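Glutamine synthetase (Helicobacter pylori, PDB 5ZLI) is a glutamine synthetase of the GSI-beta type, an enzyme with a beta-Grasp domain and a catalytic domain, modelled as an assembly of twelve chains. Local coordinates at residues A319-A324 / P377-A382; E431-D436 / E449-Y454. All blocks are in the same frame, centred on the assembly; numbering follows the deposited sequence.

Interaction 1 of 2, residues A319-A324 / P377-A382; sequences AAFTNA and PYLAFA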
# COMPACT_ATOMS: atom_id res chain seq x y z
N ALA B 319 -7.67 39.06 38.95
CA ALA B 319 -7.64 37.90 38.07
C ALA B 319 -7.02 38.23 36.73
O ALA B 319 -6.39 37.37 36.12
CB ALA B 319 -9.06 37.36 37.87
N ALA B 320 -7.14 39.49 36.28
CA ALA B 320 -6.53 39.96 35.03
C ALA B 320 -5.00 39.83 35.00
O ALA B 320 -4.41 39.82 33.92
CB ALA B 320 -6.96 41.40 34.77
N PHE B 321 -4.33 39.78 36.15
CA PHE B 321 -2.90 39.57 36.06
C PHE B 321 -2.48 38.17 36.44
O PHE B 321 -1.44 37.69 35.95
CB PHE B 321 -2.14 40.55 36.94
CG PHE B 321 -2.43 41.97 36.62
CD1 PHE B 321 -1.79 42.60 35.58
CD2 PHE B 321 -3.32 42.70 37.39
CE1 PHE B 321 -2.04 43.93 35.28
CE2 PHE B 321 -3.58 44.04 37.10
CZ PHE B 321 -2.93 44.65 36.05
N THR B 322 -3.27 37.50 37.30
CA THR B 322 -2.97 36.15 37.76
C THR B 322 -3.58 35.08 36.88
O THR B 322 -3.11 33.93 36.90
CB THR B 322 -3.47 35.93 39.19
OG1 THR B 322 -4.85 36.30 39.27
CG2 THR B 322 -2.67 36.77 40.15
N ASN B 323 -4.66 35.42 36.16
CA ASN B 323 -5.39 34.50 35.27
C ASN B 323 -5.58 35.24 33.94
O ASN B 323 -6.69 35.67 33.59
CB ASN B 323 -6.71 34.10 35.91
CG ASN B 323 -6.49 33.43 37.23
OD1 ASN B 323 -6.25 34.10 38.25
ND2 ASN B 323 -6.54 32.10 37.24
N ALA B 324 -4.47 35.34 33.19
CA ALA B 324 -4.30 36.34 32.15
C ALA B 324 -4.56 35.80 30.75
O ALA B 324 -4.25 36.48 29.76
CB ALA B 324 -2.91 36.96 32.26
N PRO B 377 4.62 36.05 35.86
CA PRO B 377 4.95 35.98 37.30
C PRO B 377 5.33 37.33 37.92
O PRO B 377 4.99 37.59 39.09
CB PRO B 377 6.13 34.99 37.33
CG PRO B 377 6.66 34.99 35.93
CD PRO B 377 5.47 35.17 35.05
N TYR B 378 6.01 38.20 37.18
CA TYR B 378 6.34 39.51 37.72
C TYR B 378 5.07 40.30 38.01
O TYR B 378 4.82 40.71 39.16
CB TYR B 378 7.26 40.24 36.75
CG TYR B 378 8.53 39.46 36.52
CD1 TYR B 378 9.51 39.42 37.50
CD2 TYR B 378 8.74 38.78 35.33
CE1 TYR B 378 10.68 38.71 37.31
CE2 TYR B 378 9.91 38.07 35.13
CZ TYR B 378 10.87 38.05 36.14
OH TYR B 378 12.02 37.34 35.96
N LEU B 379 4.23 40.47 36.99
CA LEU B 379 3.00 41.24 37.13
C LEU B 379 2.10 40.58 38.17
O LEU B 379 1.63 41.25 39.09
CB LEU B 379 2.29 41.35 35.77
CG LEU B 379 3.03 41.96 34.54
CD1 LEU B 379 2.08 42.18 33.39
CD2 LEU B 379 3.75 43.27 34.83
N ALA B 380 1.94 39.26 38.10
CA ALA B 380 1.12 38.55 39.08
C ALA B 380 1.60 38.83 40.51
O ALA B 380 0.83 39.28 41.37
CB ALA B 380 1.11 37.05 38.79
N PHE B 381 2.88 38.56 40.79
CA PHE B 381 3.38 38.77 42.14
C PHE B 381 3.26 40.24 42.54
O PHE B 381 2.73 40.57 43.61
CB PHE B 381 4.82 38.29 42.27
CG PHE B 381 4.98 36.84 42.04
CD1 PHE B 381 3.89 35.99 42.09
CD2 PHE B 381 6.22 36.32 41.75
CE1 PHE B 381 4.04 34.67 41.88
CE2 PHE B 381 6.37 34.98 41.53
CZ PHE B 381 5.28 34.16 41.60
N ALA B 382 3.74 41.13 41.66
CA ALA B 382 3.62 42.56 41.91
C ALA B 382 2.20 42.93 42.29
O ALA B 382 1.97 43.62 43.28
CB ALA B 382 4.08 43.35 40.70
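Thr322 OG1 has two oxygens to choose from: Asn323 OD1 lies 2.8 Å from it, and Leu318 O, one turn back in the helix, is also within bonding range for its single proton. The hydroxyl is tucked between the backbone N and the carbonyl carbon (chi1 52°), and this rotation leaves the methyl for the neighbouring helix, where Thr322 CG2 lies 4.0 Å from Ala380 CB. The same alanine methyl also meets backbone: Phe321 O is 3.9 Å from Ala380 CB, a van der Waals contact beside a carbonyl rather than a bond. The small alanine side chain is consistent with the close approach of the two backbones: Thr322 CA and Ala380 CA stand 4.9 Å apart. Next to this point the contact is purely apolar. The Phe321 ring is set obliquely to Leu379, with Phe321 CD1 4.3 Å from Leu379 CB, and Phe446 meets the ring edge-to-face. No hydrogen bond links 319-324 to 377-382. The backbone bond from Asn323 N to Ala319 O closes the last turn of the helix, after which Asn323 leaves helical phi/psi, and Asn323 ND2 hydrogen-bonds to Phe370 O. This is buried helix-helix packing in the catalytic domain, the C-terminal end of helix 315-322 set against the first turn of helix 377-393 at an alanine.

Interaction 2 of 2, residues E431-D436 / E449-Y454; sequences EEMLAD and EFIQAY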
# COMPACT_ATOMS: atom_id res chain seq x y z
N GLU B 431 -12.48 44.20 32.64
CA GLU B 431 -13.46 45.18 33.08
C GLU B 431 -13.36 45.41 34.60
O GLU B 431 -13.24 46.56 35.06
CB GLU B 431 -14.84 44.69 32.64
CG GLU B 431 -15.07 44.89 31.13
CD GLU B 431 -16.24 44.09 30.55
OE1 GLU B 431 -16.97 43.39 31.31
OE2 GLU B 431 -16.43 44.18 29.32
N GLU B 432 -13.36 44.34 35.39
CA GLU B 432 -13.26 44.51 36.84
C GLU B 432 -11.96 45.18 37.21
O GLU B 432 -11.91 45.98 38.15
CB GLU B 432 -13.40 43.16 37.55
CG GLU B 432 -14.74 42.52 37.25
CD GLU B 432 -15.82 42.86 38.22
OE1 GLU B 432 -15.51 43.16 39.39
OE2 GLU B 432 -17.00 42.88 37.78
N MET B 433 -10.87 44.86 36.51
CA MET B 433 -9.62 45.53 36.82
C MET B 433 -9.68 47.00 36.44
O MET B 433 -9.26 47.87 37.20
CB MET B 433 -8.44 44.90 36.11
CG MET B 433 -7.18 45.63 36.52
SD MET B 433 -5.86 45.61 35.31
CE MET B 433 -6.52 46.69 34.06
N LEU B 434 -10.16 47.28 35.23
CA LEU B 434 -10.15 48.65 34.75
C LEU B 434 -11.05 49.54 35.58
O LEU B 434 -10.79 50.74 35.68
CB LEU B 434 -10.59 48.68 33.29
CG LEU B 434 -9.55 48.13 32.33
CD1 LEU B 434 -10.11 48.04 30.91
CD2 LEU B 434 -8.37 49.07 32.37
N ALA B 435 -12.07 48.98 36.21
CA ALA B 435 -12.96 49.73 37.08
C ALA B 435 -12.47 49.77 38.52
O ALA B 435 -13.15 50.33 39.39
CB ALA B 435 -14.36 49.16 37.02
N ASP B 436 -11.31 49.20 38.80
CA ASP B 436 -10.69 49.18 40.13
C ASP B 436 -9.19 49.06 39.90
O ASP B 436 -8.61 47.97 39.94
CB ASP B 436 -11.15 48.01 40.99
CG ASP B 436 -10.75 48.21 42.41
OD1 ASP B 436 -10.96 47.28 43.23
OD2 ASP B 436 -10.12 49.25 42.68
N GLU B 449 -0.24 54.35 31.69
CA GLU B 449 0.14 53.95 30.33
C GLU B 449 0.27 52.44 30.23
O GLU B 449 -0.37 51.81 29.38
CB GLU B 449 1.42 54.66 29.92
CG GLU B 449 1.12 55.92 29.11
CD GLU B 449 2.16 57.03 29.26
OE1 GLU B 449 1.81 58.22 29.06
OE2 GLU B 449 3.33 56.71 29.56
N PHE B 450 1.00 51.82 31.16
CA PHE B 450 1.11 50.36 31.16
C PHE B 450 -0.26 49.69 31.21
O PHE B 450 -0.53 48.79 30.41
CB PHE B 450 1.98 49.87 32.33
CG PHE B 450 1.90 48.36 32.55
CD1 PHE B 450 2.65 47.48 31.77
CD2 PHE B 450 1.04 47.82 33.49
CE1 PHE B 450 2.55 46.11 31.97
CE2 PHE B 450 0.94 46.47 33.66
CZ PHE B 450 1.69 45.61 32.90
N ILE B 451 -1.13 50.08 32.15
CA ILE B 451 -2.43 49.42 32.31
C ILE B 451 -3.21 49.45 31.02
O ILE B 451 -3.89 48.49 30.65
CB ILE B 451 -3.26 50.06 33.44
CG1 ILE B 451 -2.73 49.73 34.84
CG2 ILE B 451 -4.75 49.71 33.29
CD1 ILE B 451 -3.35 50.60 35.95
N GLN B 452 -3.15 50.57 30.32
CA GLN B 452 -3.87 50.66 29.07
C GLN B 452 -3.19 49.79 28.02
O GLN B 452 -3.86 49.09 27.26
CB GLN B 452 -3.96 52.13 28.66
CG GLN B 452 -4.78 52.95 29.67
CD GLN B 452 -6.29 52.67 29.59
OE1 GLN B 452 -6.85 52.65 28.49
NE2 GLN B 452 -6.93 52.45 30.74
N ALA B 453 -1.86 49.73 28.06
CA ALA B 453 -1.17 48.79 27.19
C ALA B 453 -1.56 47.36 27.54
O ALA B 453 -1.98 46.59 26.68
CB ALA B 453 0.35 48.99 27.31
N TYR B 454 -1.54 47.01 28.82
CA TYR B 454 -1.86 45.64 29.19
C TYR B 454 -3.29 45.32 28.80
O TYR B 454 -3.57 44.21 28.36
CB TYR B 454 -1.66 45.44 30.69
CG TYR B 454 -1.87 44.02 31.18
CD1 TYR B 454 -0.81 43.13 31.22
CD2 TYR B 454 -3.11 43.57 31.63
CE1 TYR B 454 -0.96 41.84 31.67
CE2 TYR B 454 -3.29 42.27 32.09
CZ TYR B 454 -2.19 41.41 32.11
OH TYR B 454 -2.29 40.10 32.55
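Met433 and Leu434 both reach the same methyl of Ile451, but they come at it differently. The methionine chain crosses the isoleucine at a slant. Its CG lies anti to the backbone N (chi1 -178°), which sends the chain out toward helix 448-466. A bend at chi3 then turns the terminal methyl so that Met433 CE is 3.6 Å from Ile451 CG2. Leu434 instead slides past Ile451, the two side chains pointing in opposite directions, with Leu434 CD2 3.8 Å from Ile451 CG2. Thus one isoleucine branch meets two methyls from consecutive residues of the other helix. The same leucine branch is also met by Gln452, which starts out away from 431-436 but whose bent chain brings Gln452 NE2 to 4.0 Å from Leu434 CD2, a packing contact and not a bond. The backbones stay well separated, Leu434 CA and Ile451 CA being 8.1 Å apart, so side chains alone span the gap. Burial falls off from Met433 and Ile451 to the partly exposed Leu434 and Gln452. On the buried side Met433 also packs on Ala320 and Phe321 of helix 315-322. In the same segment, Glu432 OE2 forms a salt bridge with Arg316. Such hydrophobic packing between helix 426-434, near its C-terminal end, and helix 448-466 joins two helices of the catalytic domain.

In the fold
Both contacts lie in the catalytic domain, their centres 12 Å apart, and they follow one another along the chain: interaction 1 is complete before interaction 2 begins. Four helices are involved, 315-322 and 377-393 in the first, 426-434 and 448-466 in the second, and they meet in one continuous cluster. Tyr454 OH probably hydrogen-bonds to Ala320 O, while the Tyr454 and Phe321 rings meet with their planes at about 35°. Phe321 also packs on Met433, and Leu379 on Phe450. The centre of interaction 1 is about 7 Å from the centre of the chain. The centre of interaction 2 is about 19 Å from it, so the cluster runs from the buried interior toward a partly exposed margin.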